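Local coordinates for beta subunit of a putative Aromatic-ring-hydroxylating dioxygenase (Novosphingobium aromaticivorans DSM 12444, PDB 3EBY), which is probably the beta subunit of an aromatic-ring-hydroxylating dioxygenase, a family whose enzymes introduce molecular oxygen into aromatic rings, at residues W35-I48 and A60-V74. Numbering follows the deposited sequence.
Sequences WPTLFVDDCLYQVI and AVMYCDSKGMLADRV
Leu70, on the helix that starts at Lys67, sets its two methyls among Phe39, Trp35 and Tyr45, an example of how one branched side chain can seat a helix. CD1 lies over one face of the Phe39 ring, a CH-pi contact 3.8 Å from the ring centroid, while CD2 reaches Trp35 CH2 at 3.6 Å and also meets Tyr45 CB. With CG anti to the carbonyl carbon (chi1 -58°), the fork opens toward these rings, and the indole crosses the leucine at about a right angle. The rings continue the layer among themselves, Trp35 CZ2 standing over the centre of the Tyr45 ring. One turn on, Val74 CG2 touches the indole edge and Pro36 CG.

At the start of the helix, Lys67 runs alongside Asp41, where the chain turns a corner, with CE close to Pro36 O. A bend at chi3 (-77°) brings NZ to Phe39 O at 2.9 Å, tilted from that carbonyl plane, and to Asp41 OD1 in a salt bridge; a water that also binds Thr37 O is a third partner of the ammonium. Lys67 N bonds to Asp41 O, so backbone and side chain hold the same corner, and Ser66 OG, as N-cap, accepts from Met69 N at 3.3 Å.

Before the helix, strand 43-48 pairs antiparallel with 60-64, Tyr45 and Cys64 being joined by two backbone bonds. Val61 and Met62 both face Val47, a classic beta bulge. Selenomethionine Met62 puts SE at the edge of the Tyr45 ring, 4.0 Å from CE2, whereas on the other face of the sheet Gln46 OE1 lies in the plane of the Tyr63 ring, at its edge, and Gln46 NE2 hydrogen-bonds to Thr147 OG1 on strand 142-150. A hairpin at the edge of this chain's sheet, followed by a helix that packs back on strand 43-48 and on 35-39, is consistent with the NTF2-like cone fold of ring-hydroxylating dioxygenase beta subunits.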
loop_
_atom_site.group_PDB
_atom_site.type_symbol
_atom_site.label_atom_id
_atom_site.label_comp_id
_atom_site.label_asym_id
_atom_site.label_seq_id
_atom_site.Cartn_x
_atom_site.Cartn_y
_atom_site.Cartn_z
ATOM N N TRP A 35 -15.409 14.624 -3.282
ATOM C CA TRP A 35 -14.312 14.880 -2.348
ATOM C C TRP A 35 -14.707 15.827 -1.185
ATOM O O TRP A 35 -14.449 15.494 -0.024
ATOM C CB TRP A 35 -13.052 15.359 -3.106
ATOM C CG TRP A 35 -11.906 15.824 -2.221
ATOM C CD1 TRP A 35 -11.055 15.032 -1.484
ATOM C CD2 TRP A 35 -11.393 17.153 -2.127
ATOM N NE1 TRP A 35 -10.094 15.808 -0.873
ATOM C CE2 TRP A 35 -10.277 17.115 -1.252
ATOM C CE3 TRP A 35 -11.779 18.382 -2.682
ATOM C CZ2 TRP A 35 -9.551 18.261 -0.910
ATOM C CZ3 TRP A 35 -11.066 19.520 -2.338
ATOM C CH2 TRP A 35 -9.929 19.442 -1.491
ATOM N N PRO A 36 -15.368 16.971 -1.488
ATOM C CA PRO A 36 -15.756 17.869 -0.388
ATOM C C PRO A 36 -16.752 17.218 0.596
ATOM O O PRO A 36 -16.716 17.519 1.768
ATOM C CB PRO A 36 -16.374 19.079 -1.116
ATOM C CG PRO A 36 -15.793 19.032 -2.502
ATOM C CD PRO A 36 -15.646 17.582 -2.808
ATOM N N THR A 37 -17.562 16.266 0.106
ATOM C CA THR A 37 -18.564 15.586 0.951
ATOM C C THR A 37 -17.957 14.680 2.033
ATOM O O THR A 37 -18.653 14.276 2.985
ATOM C CB THR A 37 -19.581 14.743 0.111
ATOM O OG1 THR A 37 -18.992 13.514 -0.322
ATOM C CG2 THR A 37 -20.139 15.559 -1.087
ATOM N N LEU A 38 -16.679 14.363 1.889
ATOM C CA LEU A 38 -15.951 13.479 2.831
ATOM C C LEU A 38 -15.489 14.237 4.082
ATOM O O LEU A 38 -14.929 13.655 5.006
ATOM C CB LEU A 38 -14.751 12.836 2.132
ATOM C CG LEU A 38 -15.087 12.133 0.808
ATOM C CD1 LEU A 38 -13.843 11.480 0.174
ATOM C CD2 LEU A 38 -16.195 11.069 1.050
ATOM N N PHE A 39 -15.719 15.538 4.080
ATOM C CA PHE A 39 -15.347 16.424 5.197
ATOM C C PHE A 39 -16.602 16.987 5.888
ATOM O O PHE A 39 -17.687 17.052 5.295
ATOM C CB PHE A 39 -14.535 17.615 4.674
ATOM C CG PHE A 39 -13.205 17.244 4.051
ATOM C CD1 PHE A 39 -13.132 16.799 2.742
ATOM C CD2 PHE A 39 -12.008 17.490 4.750
ATOM C CE1 PHE A 39 -11.881 16.425 2.187
ATOM C CE2 PHE A 39 -10.766 17.208 4.169
ATOM C CZ PHE A 39 -10.717 16.690 2.879
ATOM N N VAL A 40 -16.457 17.396 7.150
ATOM C CA VAL A 40 -17.514 18.171 7.813
ATOM C C VAL A 40 -17.502 19.575 7.197
ATOM O O VAL A 40 -16.521 19.943 6.524
ATOM C CB VAL A 40 -17.301 18.277 9.336
ATOM C CG1 VAL A 40 -17.160 16.875 9.955
ATOM C CG2 VAL A 40 -16.075 19.208 9.703
ATOM N N ASP A 41 -18.530 20.371 7.461
ATOM C CA ASP A 41 -18.629 21.732 6.863
ATOM C C ASP A 41 -17.509 22.651 7.395
ATOM O O ASP A 41 -16.859 23.376 6.618
ATOM C CB ASP A 41 -19.979 22.378 7.154
ATOM C CG ASP A 41 -21.142 21.746 6.363
ATOM O OD1 ASP A 41 -20.916 20.791 5.600
ATOM O OD2 ASP A 41 -22.302 22.168 6.603
ATOM N N ASP A 42 -17.302 22.623 8.713
ATOM C CA ASP A 42 -16.307 23.487 9.387
ATOM C C ASP A 42 -14.984 22.709 9.552
ATOM O O ASP A 42 -14.597 22.312 10.650
ATOM C CB ASP A 42 -16.861 23.934 10.735
ATOM C CG ASP A 42 -15.917 24.869 11.491
ATOM O OD1 ASP A 42 -14.988 25.435 10.873
ATOM O OD2 ASP A 42 -16.087 24.969 12.717
ATOM N N CYS A 43 -14.341 22.472 8.429
ATOM C CA CYS A 43 -13.197 21.571 8.345
ATOM C C CYS A 43 -11.901 22.342 8.092
ATOM O O CYS A 43 -11.923 23.564 7.820
ATOM C CB CYS A 43 -13.425 20.601 7.193
ATOM S SG CYS A 43 -13.562 21.402 5.540
ATOM N N LEU A 44 -10.795 21.597 8.097
ATOM C CA LEU A 44 -9.493 22.113 7.698
ATOM C C LEU A 44 -8.773 21.055 6.830
ATOM O O LEU A 44 -8.706 19.890 7.201
ATOM C CB LEU A 44 -8.647 22.467 8.922
ATOM C CG LEU A 44 -7.228 22.995 8.603
ATOM C CD1 LEU A 44 -7.309 24.384 7.940
ATOM C CD2 LEU A 44 -6.379 23.054 9.853
ATOM N N TYR A 45 -8.399 21.453 5.623
ATOM C CA TYR A 45 -7.599 20.625 4.735
ATOM C C TYR A 45 -6.366 21.426 4.356
ATOM O O TYR A 45 -6.484 22.541 3.846
ATOM C CB TYR A 45 -8.382 20.255 3.467
ATOM C CG TYR A 45 -7.557 19.481 2.455
ATOM C CD1 TYR A 45 -7.294 18.130 2.638
ATOM C CD2 TYR A 45 -6.991 20.114 1.355
ATOM C CE1 TYR A 45 -6.504 17.401 1.711
ATOM C CE2 TYR A 45 -6.208 19.408 0.423
ATOM C CZ TYR A 45 -6.003 18.057 0.580
ATOM O OH TYR A 45 -5.216 17.387 -0.348
ATOM N N GLN A 46 -5.197 20.843 4.555
ATOM C CA GLN A 46 -3.978 21.508 4.152
ATOM C C GLN A 46 -2.916 20.527 3.695
ATOM O O GLN A 46 -2.927 19.322 4.056
ATOM C CB GLN A 46 -3.459 22.418 5.269
ATOM C CG GLN A 46 -2.937 21.726 6.476
ATOM C CD GLN A 46 -2.707 22.690 7.655
ATOM O OE1 GLN A 46 -2.661 23.925 7.481
ATOM N NE2 GLN A 46 -2.584 22.133 8.845
ATOM N N VAL A 47 -2.015 21.042 2.869
ATOM C CA VAL A 47 -0.919 20.268 2.296
ATOM C C VAL A 47 0.369 21.075 2.618
ATOM O O VAL A 47 0.519 22.237 2.180
ATOM C CB VAL A 47 -1.116 20.066 0.765
ATOM C CG1 VAL A 47 0.110 19.344 0.161
ATOM C CG2 VAL A 47 -2.453 19.263 0.474
ATOM N N ILE A 48 1.236 20.486 3.444
ATOM C CA ILE A 48 2.388 21.188 4.002
ATOM C C ILE A 48 3.625 20.323 3.947
ATOM O O ILE A 48 3.554 19.106 4.155
ATOM C CB ILE A 48 2.145 21.597 5.475
ATOM C CG1 ILE A 48 1.516 20.440 6.259
ATOM C CG2 ILE A 48 1.247 22.798 5.537
ATOM C CD1 ILE A 48 1.760 20.520 7.770
ATOM N N ALA A 60 1.599 26.409 3.947
ATOM C CA ALA A 60 0.827 25.383 3.279
ATOM C C ALA A 60 0.770 25.728 1.798
ATOM O O ALA A 60 0.472 26.859 1.437
ATOM C CB ALA A 60 -0.581 25.328 3.854
ATOM N N VAL A 61 0.993 24.737 0.947
ATOM C CA VAL A 61 0.917 24.933 -0.504
ATOM C C VAL A 61 -0.507 24.642 -1.051
ATOM O O VAL A 61 -0.805 24.909 -2.216
ATOM C CB VAL A 61 1.990 24.079 -1.222
ATOM C CG1 VAL A 61 1.836 24.173 -2.734
ATOM C CG2 VAL A 61 3.406 24.544 -0.792
HETATM N N MSE A 62 -1.370 24.096 -0.202
HETATM C CA MSE A 62 -2.795 23.979 -0.499
HETATM C C MSE A 62 -3.514 24.129 0.842
HETATM O O MSE A 62 -3.037 23.649 1.878
HETATM C CB MSE A 62 -3.121 22.629 -1.175
HETATM C CG MSE A 62 -4.431 22.613 -1.905
HETATM SE SE MSE A 62 -4.699 20.962 -2.992
HETATM C CE MSE A 62 -3.220 20.647 -3.398
ATOM N N TYR A 63 -4.555 24.949 0.880
ATOM C CA TYR A 63 -5.139 25.306 2.165
ATOM C C TYR A 63 -6.640 25.647 2.032
ATOM O O TYR A 63 -7.024 26.499 1.205
ATOM C CB TYR A 63 -4.392 26.488 2.738
ATOM C CG TYR A 63 -4.926 26.972 4.059
ATOM C CD1 TYR A 63 -5.932 27.925 4.116
ATOM C CD2 TYR A 63 -4.396 26.505 5.250
ATOM C CE1 TYR A 63 -6.402 28.383 5.334
ATOM C CE2 TYR A 63 -4.880 26.923 6.453
ATOM C CZ TYR A 63 -5.870 27.873 6.492
ATOM O OH TYR A 63 -6.331 28.299 7.700
ATOM N N CYS A 64 -7.468 24.941 2.802
ATOM C CA CYS A 64 -8.929 25.161 2.815
ATOM C C CYS A 64 -9.408 25.104 4.254
ATOM O O CYS A 64 -9.266 24.075 4.900
ATOM C CB CYS A 64 -9.647 24.084 2.028
ATOM S SG CYS A 64 -9.152 23.833 0.311
ATOM N N ASP A 65 -10.048 26.168 4.730
ATOM C CA ASP A 65 -10.506 26.207 6.126
ATOM C C ASP A 65 -12.037 26.200 6.255
ATOM O O ASP A 65 -12.608 26.536 7.325
ATOM C CB ASP A 65 -9.879 27.404 6.848
ATOM C CG ASP A 65 -10.328 28.739 6.287
ATOM O OD1 ASP A 65 -11.173 28.779 5.370
ATOM O OD2 ASP A 65 -9.830 29.765 6.785
ATOM N N SER A 66 -12.693 25.768 5.184
ATOM C CA SER A 66 -14.121 25.515 5.173
ATOM C C SER A 66 -14.453 24.596 3.996
ATOM O O SER A 66 -13.683 24.470 3.047
ATOM C CB SER A 66 -14.896 26.815 5.012
ATOM O OG SER A 66 -14.763 27.335 3.680
ATOM N N LYS A 67 -15.630 24.001 4.034
ATOM C CA LYS A 67 -16.086 23.194 2.906
ATOM C C LYS A 67 -16.264 24.034 1.651
ATOM O O LYS A 67 -16.030 23.551 0.536
ATOM C CB LYS A 67 -17.383 22.466 3.244
ATOM C CG LYS A 67 -17.790 21.487 2.162
ATOM C CD LYS A 67 -18.929 20.662 2.582
ATOM C CE LYS A 67 -18.496 19.574 3.531
ATOM N NZ LYS A 67 -19.643 18.788 4.013
ATOM N N GLY A 68 -16.636 25.302 1.828
ATOM C CA GLY A 68 -16.791 26.221 0.708
ATOM C C GLY A 68 -15.521 26.357 -0.108
ATOM O O GLY A 68 -15.571 26.374 -1.349
HETATM N N MSE A 69 -14.373 26.384 0.577
HETATM C CA MSE A 69 -13.082 26.425 -0.096
HETATM C C MSE A 69 -12.750 25.106 -0.831
HETATM O O MSE A 69 -12.195 25.140 -1.927
HETATM C CB MSE A 69 -11.959 26.811 0.885
HETATM C CG MSE A 69 -12.094 28.217 1.435
HETATM SE SE MSE A 69 -10.497 28.871 2.331
HETATM C CE MSE A 69 -9.279 28.849 0.924
ATOM N N LEU A 70 -13.120 23.954 -0.244
ATOM C CA LEU A 70 -12.980 22.664 -0.922
ATOM C C LEU A 70 -13.764 22.693 -2.248
ATOM O O LEU A 70 -13.242 22.316 -3.312
ATOM C CB LEU A 70 -13.522 21.516 -0.049
ATOM C CG LEU A 70 -12.941 21.277 1.351
ATOM C CD1 LEU A 70 -13.645 20.075 2.023
ATOM C CD2 LEU A 70 -11.423 21.074 1.307
ATOM N N ALA A 71 -15.023 23.119 -2.158
ATOM C CA ALA A 71 -15.917 23.156 -3.311
ATOM C C ALA A 71 -15.414 24.145 -4.339
ATOM O O ALA A 71 -15.464 23.865 -5.534
ATOM C CB ALA A 71 -17.338 23.499 -2.884
ATOM N N ASP A 72 -14.883 25.277 -3.881
ATOM C CA ASP A 72 -14.314 26.277 -4.794
ATOM C C ASP A 72 -13.210 25.662 -5.646
ATOM O O ASP A 72 -13.106 25.962 -6.836
ATOM C CB ASP A 72 -13.740 27.472 -4.046
ATOM C CG ASP A 72 -14.810 28.413 -3.493
ATOM O OD1 ASP A 72 -15.973 28.354 -3.934
ATOM O OD2 ASP A 72 -14.436 29.246 -2.629
ATOM N N ARG A 73 -12.376 24.827 -5.035
ATOM C CA ARG A 73 -11.309 24.143 -5.777
ATOM C C ARG A 73 -11.864 23.189 -6.854
ATOM O O ARG A 73 -11.371 23.163 -7.977
ATOM C CB ARG A 73 -10.372 23.390 -4.806
ATOM C CG ARG A 73 -9.242 22.649 -5.502
ATOM C CD ARG A 73 -8.160 22.229 -4.487
ATOM N NE ARG A 73 -7.354 23.363 -4.028
ATOM C CZ ARG A 73 -6.416 23.968 -4.771
ATOM N NH1 ARG A 73 -6.063 23.470 -5.954
ATOM N NH2 ARG A 73 -5.765 25.014 -4.296
ATOM N N VAL A 74 -12.860 22.392 -6.503
ATOM C CA VAL A 74 -13.437 21.439 -7.469
ATOM C C VAL A 74 -14.062 22.187 -8.653
ATOM O O VAL A 74 -13.807 21.848 -9.828
ATOM C CB VAL A 74 -14.488 20.553 -6.794
ATOM C CG1 VAL A 74 -15.232 19.692 -7.852
ATOM C CG2 VAL A 74 -13.833 19.687 -5.698
HETATM O O HOH W 1 -20.585 15.845 4.248
HETATM O O HOH W 2 -14.904 26.505 8.548
#